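Local coordinates for uncharacterized protein (Parabacteroides merdae, PDB 4MXN) that is of unknown function but, as a putative glycosyl hydrolase of family 28, probably cleaves glycosidic bonds in pectin-like polysaccharides, at residues L56-G61 / I76-G81; G114-I119 / I161-L166; R62-S67 / V83-P88. All coordinates share one frame; numbering follows the deposited sequence.

Contact 1. Residues L56-G61 / I76-G81; sequences LIFYVG and IRIEEG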
# COMPACT_ATOMS: atom_id res chain seq x y z
N LEU A 56 1.92 -5.81 13.81
CA LEU A 56 3.20 -5.10 13.84
C LEU A 56 2.89 -3.62 13.97
O LEU A 56 2.25 -3.05 13.08
CB LEU A 56 4.06 -5.40 12.59
CG LEU A 56 5.49 -4.87 12.61
CD1 LEU A 56 6.30 -5.37 13.83
CD2 LEU A 56 6.21 -5.25 11.33
N ILE A 57 3.31 -3.00 15.09
CA ILE A 57 2.97 -1.61 15.41
C ILE A 57 4.11 -0.64 15.18
O ILE A 57 5.16 -0.74 15.82
CB ILE A 57 2.46 -1.47 16.88
CG1 ILE A 57 1.47 -2.59 17.33
CG2 ILE A 57 1.96 -0.04 17.20
CD1 ILE A 57 0.14 -2.69 16.65
N PHE A 58 3.86 0.36 14.33
CA PHE A 58 4.76 1.49 14.04
C PHE A 58 4.18 2.64 14.85
O PHE A 58 3.12 3.15 14.48
CB PHE A 58 4.81 1.80 12.52
CG PHE A 58 5.46 0.75 11.66
CD1 PHE A 58 4.78 -0.40 11.30
CD2 PHE A 58 6.75 0.94 11.17
CE1 PHE A 58 5.40 -1.38 10.50
CE2 PHE A 58 7.36 -0.03 10.36
CZ PHE A 58 6.67 -1.18 10.03
N TYR A 59 4.78 3.00 16.00
CA TYR A 59 4.10 3.96 16.88
C TYR A 59 4.28 5.44 16.53
O TYR A 59 3.28 6.16 16.59
CB TYR A 59 4.40 3.73 18.37
CG TYR A 59 3.14 3.50 19.19
CD1 TYR A 59 2.02 4.31 19.04
CD2 TYR A 59 3.07 2.45 20.11
CE1 TYR A 59 0.85 4.08 19.77
CE2 TYR A 59 1.91 2.22 20.85
CZ TYR A 59 0.81 3.04 20.69
OH TYR A 59 -0.34 2.83 21.42
N VAL A 60 5.51 5.91 16.24
CA VAL A 60 5.77 7.33 15.95
C VAL A 60 7.11 7.45 15.20
O VAL A 60 7.96 6.56 15.32
CB VAL A 60 5.71 8.21 17.24
CG1 VAL A 60 7.01 8.12 18.06
CG2 VAL A 60 5.35 9.66 16.92
N GLY A 61 7.30 8.53 14.45
CA GLY A 61 8.53 8.75 13.69
C GLY A 61 8.41 8.36 12.23
O GLY A 61 7.32 7.99 11.76
N ILE A 76 -0.46 -4.76 9.81
CA ILE A 76 0.52 -3.71 10.02
C ILE A 76 -0.24 -2.48 10.47
O ILE A 76 -1.18 -2.06 9.79
CB ILE A 76 1.39 -3.45 8.75
CG1 ILE A 76 2.45 -4.58 8.57
CG2 ILE A 76 2.06 -2.05 8.81
CD1 ILE A 76 3.14 -4.62 7.17
N ARG A 77 0.14 -1.91 11.61
CA ARG A 77 -0.48 -0.69 12.10
C ARG A 77 0.51 0.46 12.02
O ARG A 77 1.58 0.38 12.61
CB ARG A 77 -0.97 -0.85 13.56
CG ARG A 77 -1.97 -1.99 13.81
CD ARG A 77 -3.41 -1.55 13.78
NE ARG A 77 -3.65 -0.34 14.56
CZ ARG A 77 -4.76 0.38 14.47
NH1 ARG A 77 -5.75 -0.02 13.67
NH2 ARG A 77 -4.91 1.48 15.19
N ILE A 78 0.15 1.52 11.30
CA ILE A 78 0.95 2.75 11.19
C ILE A 78 0.17 3.76 12.02
O ILE A 78 -0.85 4.26 11.56
CB ILE A 78 1.20 3.18 9.72
CG1 ILE A 78 1.84 2.00 8.93
CG2 ILE A 78 2.13 4.42 9.67
CD1 ILE A 78 1.38 1.88 7.56
N GLU A 79 0.58 3.98 13.27
CA GLU A 79 -0.22 4.82 14.16
C GLU A 79 -0.09 6.30 13.81
O GLU A 79 0.81 6.67 13.06
CB GLU A 79 0.11 4.56 15.64
CG GLU A 79 -0.07 3.11 16.08
CD GLU A 79 -1.44 2.45 16.01
OE1 GLU A 79 -2.46 3.17 15.90
OE2 GLU A 79 -1.48 1.21 16.10
N GLU A 80 -1.02 7.14 14.34
CA GLU A 80 -1.01 8.57 14.11
C GLU A 80 0.35 9.13 14.51
O GLU A 80 0.87 8.78 15.56
CB GLU A 80 -2.15 9.27 14.87
CG GLU A 80 -2.54 10.58 14.20
CD GLU A 80 -3.78 11.27 14.73
OE1 GLU A 80 -3.87 11.45 15.97
OE2 GLU A 80 -4.62 11.70 13.90
N GLY A 81 0.94 9.92 13.65
CA GLY A 81 2.27 10.47 13.91
C GLY A 81 3.39 9.62 13.33
O GLY A 81 4.55 10.04 13.34
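Phe58 and Ile76 fit together on the buried side of two parallel strands from successive coils of the beta-helix. CG2 of Ile76 is the bump. It lies against the CD1-CE1 side of the Phe58 ring, with Ile76 CG2 3.8 Å from Phe58 CE1. The ring rises beside its backbone N (chi1 -68°). This swings its edge over the neighbouring strand, where Arg77 O lies in the ring plane, 3.5 Å from CD1 of Phe58. Leu56 packs more loosely on Ile76.

The other side carries Ile57 and Arg77; Tyr59 and Glu79 follow just past the strand ends. Ile57 and the start of Arg77 run side by side, with CD1 of Ile57 3.6 Å from CG of Arg77. CG2 of Ile57 lies over one face of the Tyr59 ring, toward its rim. CG of Glu79 comes 3.8 Å from CD1 of Tyr59. Beyond it the chain bends (chi2 -62°) and carries the carboxylate to Arg77, which grips it side-on through NE and NH2. Arg77 NH2 lies 3.1 Å from Glu79 OE1.

Backbone bonds from Arg77 N to Leu56 O, Phe58 N to Arg77 O and Glu79 N to Phe58 O keep the strands in step. CG2 of Val60 rests 3.7 Å from Gly81 O. The Gly81 backbone calls for glycine, and a CB there would probably press on that methyl.

The pair lies between strand 21-23, next to Ile57, and strand 111-114, next to Ile76. Helix 38-50 packs on Leu56 and Phe58, and Leu84 of strand 82-86 meets Phe58 and Ile78.

Contact 2. Residues G114-I119 / I161-L166; sequences GGKGII and IEQVTL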
# COMPACT_ATOMS: atom_id res chain seq x y z
N GLY A 114 -3.76 -0.89 9.07
CA GLY A 114 -4.54 0.06 9.85
C GLY A 114 -3.70 1.13 10.49
O GLY A 114 -2.48 1.19 10.28
N GLY A 115 -4.36 1.96 11.30
CA GLY A 115 -3.71 3.08 12.00
C GLY A 115 -3.92 4.39 11.28
O GLY A 115 -4.11 4.41 10.06
N LYS A 116 -3.87 5.50 12.02
CA LYS A 116 -4.12 6.83 11.43
C LYS A 116 -2.87 7.48 10.84
O LYS A 116 -2.92 8.65 10.45
CB LYS A 116 -4.76 7.75 12.48
CG LYS A 116 -6.21 7.40 12.79
CD LYS A 116 -6.74 8.33 13.86
CE LYS A 116 -8.05 7.86 14.41
NZ LYS A 116 -8.58 8.81 15.41
N GLY A 117 -1.78 6.71 10.74
CA GLY A 117 -0.52 7.16 10.16
C GLY A 117 -0.58 7.30 8.65
O GLY A 117 -1.65 7.16 8.05
N ILE A 118 0.59 7.52 8.03
CA ILE A 118 0.72 7.78 6.60
C ILE A 118 1.67 6.78 5.94
O ILE A 118 2.66 6.37 6.55
CB ILE A 118 1.26 9.26 6.40
CG1 ILE A 118 0.28 10.32 6.96
CG2 ILE A 118 1.67 9.59 4.93
CD1 ILE A 118 0.93 11.76 7.24
N ILE A 119 1.35 6.40 4.70
CA ILE A 119 2.22 5.66 3.78
C ILE A 119 2.55 6.69 2.69
O ILE A 119 1.64 7.15 1.99
CB ILE A 119 1.66 4.34 3.22
CG1 ILE A 119 1.10 3.45 4.35
CG2 ILE A 119 2.75 3.61 2.42
CD1 ILE A 119 0.40 2.08 3.86
N ILE A 161 -8.40 -3.11 5.35
CA ILE A 161 -7.63 -1.86 5.21
C ILE A 161 -8.44 -0.77 5.88
O ILE A 161 -9.62 -0.63 5.57
CB ILE A 161 -7.31 -1.51 3.72
CG1 ILE A 161 -6.72 -2.70 2.90
CG2 ILE A 161 -6.42 -0.22 3.60
CD1 ILE A 161 -5.35 -3.26 3.34
N GLU A 162 -7.83 -0.01 6.80
CA GLU A 162 -8.55 1.09 7.45
C GLU A 162 -7.65 2.22 7.92
O GLU A 162 -6.45 2.02 8.14
CB GLU A 162 -9.37 0.56 8.66
CG GLU A 162 -8.56 -0.06 9.79
CD GLU A 162 -9.34 -0.37 11.06
OE1 GLU A 162 -10.57 -0.17 11.09
OE2 GLU A 162 -8.69 -0.82 12.04
N GLN A 163 -8.25 3.42 8.07
CA GLN A 163 -7.77 4.66 8.71
C GLN A 163 -6.54 5.32 8.09
O GLN A 163 -6.36 6.53 8.29
CB GLN A 163 -7.41 4.39 10.19
CG GLN A 163 -8.50 3.74 11.04
CD GLN A 163 -7.90 3.32 12.36
OE1 GLN A 163 -7.07 2.40 12.44
NE2 GLN A 163 -8.29 4.01 13.43
N VAL A 164 -5.66 4.54 7.44
CA VAL A 164 -4.39 5.06 6.91
C VAL A 164 -4.57 6.19 5.87
O VAL A 164 -5.59 6.26 5.19
CB VAL A 164 -3.46 3.95 6.34
CG1 VAL A 164 -2.93 3.04 7.44
CG2 VAL A 164 -4.16 3.13 5.24
N THR A 165 -3.57 7.06 5.78
CA THR A 165 -3.49 8.09 4.76
C THR A 165 -2.49 7.56 3.74
O THR A 165 -1.36 7.24 4.10
CB THR A 165 -3.15 9.47 5.35
OG1 THR A 165 -4.29 9.96 6.08
CG2 THR A 165 -2.77 10.48 4.27
N LEU A 166 -2.93 7.41 2.49
CA LEU A 166 -2.10 6.93 1.38
C LEU A 166 -1.70 8.16 0.61
O LEU A 166 -2.56 8.84 0.04
CB LEU A 166 -2.90 5.90 0.53
CG LEU A 166 -3.34 4.64 1.31
CD1 LEU A 166 -4.14 3.72 0.44
CD2 LEU A 166 -2.12 3.92 1.90
O HOH W 1 -4.80 8.76 8.35
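Gln163 reaches from one coil of a parallel beta-helix to the next, where its amide oxygen meets Gly115. This fold is the one known for glycosyl hydrolase family 28, and here two adjacent coils turn a corner between their short strands. Gln163, Ile119 and Thr165 bury the most surface.

Gln163 has a positive phi (63°) at the corner. Its chain extends beyond CG, which brings OE1 of Gln163 3.0 Å from Gly115 N. The N-H arrives from above the carbonyl plane of the side-chain amide, 39° out of it, so this bond does not follow a lone pair. OE1 also has a weak hydrogen bond from Arg77 of the preceding coil. NE2 of Gln163 lies 4.0 Å from CG of Lys116, against its aliphatic chain. The glycines suit the tight corner. A side chain on Gly114 would probably crowd CG of Glu162, and the backbone of Gly115 is one that favours glycine. Just beyond, CG1 of Val164 settles against Gly115 O.

Ile119 and Leu166 lie side by side on the buried face, with CD1 of Ile119 3.7 Å from CD2 of Leu166. Ile102, Ile103, Leu150 and Ile151 add to this interior layer.

Thr165 stands on the other face beside Ile118, with CB of Thr165 3.9 Å from CG1 of Ile118. Its backbone is held twice: Thr165 N bonds to Gly117 O, and Ile119 N to Thr165 O. Its OG1 lies beside the backbone N (chi1 -71°), where it can reach a bridging water. That water donates to Lys116 O at 2.8 Å. It also donates to Gln163 O, at 2.7 Å. The same water accepts from Thr165 OG1 at 2.6 Å.

Contact 3. Residues R62-S67 / V83-P88; sequences RYLTGS and VLVAVP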
# COMPACT_ATOMS: atom_id res chain seq x y z
N ARG A 62 9.53 8.45 11.49
CA ARG A 62 9.59 8.16 10.06
C ARG A 62 10.32 6.85 9.81
O ARG A 62 11.45 6.70 10.27
CB ARG A 62 10.29 9.31 9.29
CG ARG A 62 9.56 10.65 9.37
CD ARG A 62 10.26 11.76 8.57
NE ARG A 62 10.37 11.47 7.13
CZ ARG A 62 9.39 11.66 6.25
NH1 ARG A 62 8.21 12.12 6.64
NH2 ARG A 62 9.58 11.37 4.97
N TYR A 63 9.71 5.92 9.07
CA TYR A 63 10.31 4.62 8.83
C TYR A 63 10.56 4.43 7.35
O TYR A 63 9.63 4.24 6.57
CB TYR A 63 9.42 3.50 9.38
CG TYR A 63 9.15 3.59 10.87
CD1 TYR A 63 8.06 4.30 11.36
CD2 TYR A 63 9.94 2.89 11.79
CE1 TYR A 63 7.78 4.36 12.73
CE2 TYR A 63 9.65 2.91 13.15
CZ TYR A 63 8.58 3.66 13.62
OH TYR A 63 8.29 3.70 14.96
N LEU A 64 11.83 4.52 6.95
CA LEU A 64 12.23 4.34 5.56
C LEU A 64 12.13 2.87 5.19
O LEU A 64 12.55 2.03 5.97
CB LEU A 64 13.67 4.85 5.36
CG LEU A 64 14.16 5.02 3.91
CD1 LEU A 64 13.47 6.20 3.22
CD2 LEU A 64 15.68 5.25 3.90
N THR A 65 11.57 2.57 4.00
CA THR A 65 11.43 1.17 3.59
C THR A 65 11.31 1.01 2.08
O THR A 65 10.87 1.91 1.37
CB THR A 65 10.17 0.52 4.28
OG1 THR A 65 10.19 -0.89 4.05
CG2 THR A 65 8.84 1.09 3.76
N GLY A 66 11.63 -0.21 1.65
CA GLY A 66 11.36 -0.71 0.32
C GLY A 66 10.09 -1.55 0.42
O GLY A 66 9.33 -1.43 1.40
N SER A 67 9.88 -2.45 -0.55
CA SER A 67 8.69 -3.32 -0.58
C SER A 67 8.65 -4.33 0.55
O SER A 67 9.61 -5.07 0.79
CB SER A 67 8.58 -4.03 -1.92
OG SER A 67 8.27 -3.06 -2.91
N VAL A 83 5.06 7.58 9.99
CA VAL A 83 5.04 7.62 8.53
C VAL A 83 5.88 6.46 8.02
O VAL A 83 7.04 6.33 8.45
CB VAL A 83 5.55 8.96 7.92
CG1 VAL A 83 5.34 9.00 6.39
CG2 VAL A 83 4.95 10.19 8.60
N LEU A 84 5.34 5.65 7.09
CA LEU A 84 6.07 4.60 6.36
C LEU A 84 6.50 5.28 5.04
O LEU A 84 5.64 5.67 4.25
CB LEU A 84 5.17 3.37 6.16
CG LEU A 84 5.87 2.05 5.80
CD1 LEU A 84 6.89 1.62 6.90
CD2 LEU A 84 4.86 0.96 5.56
N VAL A 85 7.80 5.58 4.87
CA VAL A 85 8.23 6.35 3.70
C VAL A 85 9.02 5.50 2.70
O VAL A 85 9.91 4.75 3.05
CB VAL A 85 8.99 7.67 4.11
CG1 VAL A 85 10.11 7.42 5.11
CG2 VAL A 85 9.50 8.44 2.90
N ALA A 86 8.67 5.63 1.43
CA ALA A 86 9.36 4.94 0.35
C ALA A 86 10.78 5.47 0.16
O ALA A 86 11.00 6.68 0.09
CB ALA A 86 8.58 5.13 -0.94
N VAL A 87 11.75 4.55 0.05
CA VAL A 87 13.13 4.87 -0.30
C VAL A 87 13.14 5.23 -1.81
O VAL A 87 12.46 4.56 -2.57
CB VAL A 87 14.08 3.70 0.06
CG1 VAL A 87 13.74 2.42 -0.72
CG2 VAL A 87 15.54 4.08 -0.12
N PRO A 88 13.85 6.30 -2.27
CA PRO A 88 13.78 6.66 -3.71
C PRO A 88 14.75 5.81 -4.53
O PRO A 88 15.73 6.31 -5.07
CB PRO A 88 14.19 8.14 -3.71
CG PRO A 88 15.06 8.31 -2.53
CD PRO A 88 14.66 7.27 -1.50
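Thr65 and Leu84 interlock at the buried end of two parallel strands. The strands belong to successive coils of the beta-helix, the fold of family 28. Thr65 OG1 is anti to the backbone N (chi1 -170°), which leaves CG2 between N and the carbonyl carbon. CG2 of Thr65 lies 3.7 Å from CG of Leu84. OG1 of Thr65 donates to Gly66 O at 2.8 Å. An alanine here removes both groups, which would probably open a gap beside Leu84 and leave the Gly66 carbonyl without this donor.

Leu64, on the face of Arg62 and Val85, crosses Val87 of the following loop at about a right angle. CD1 of Leu64 reaches 3.8 Å from CA of Val87. Arg62 bends at chi3 (61°), which turns its guanidinium toward the neighbouring strand. NH2 of Arg62 is 3.6 Å from CG2 of Val85.

Four backbone bonds join the segments, from Tyr63 N to Val83 O through to Val87 N to Thr65 O.

Strand 118-120 flanks strand 82-86 on its far edge and touches Val83. Helix 38-50 packs on Thr65 through Thr38 and Ile41, while helix 123-136 meets Ala86 and Pro88.

From the N terminus, the chain runs through 56-61 straight into 62-67. It then returns along 76-81, which closes contact 1, and along 83-88, which closes contact 3. The two contacts therefore cross, as two sides of the same coil pair. Gly61 O bonds to Val83 N at their junction, and Phe58 packs on Tyr63. Contact 2 follows in series. Its loop of 41 residues holds helices 123-136 and 143-146 before 161-166 returns to 114-119. Segment 114-119 stacks on both earlier contacts, with Gly114 and Gly117 bonded to Ile78, and Ile118 to Leu84. Together they tie successive coils of the beta-helix.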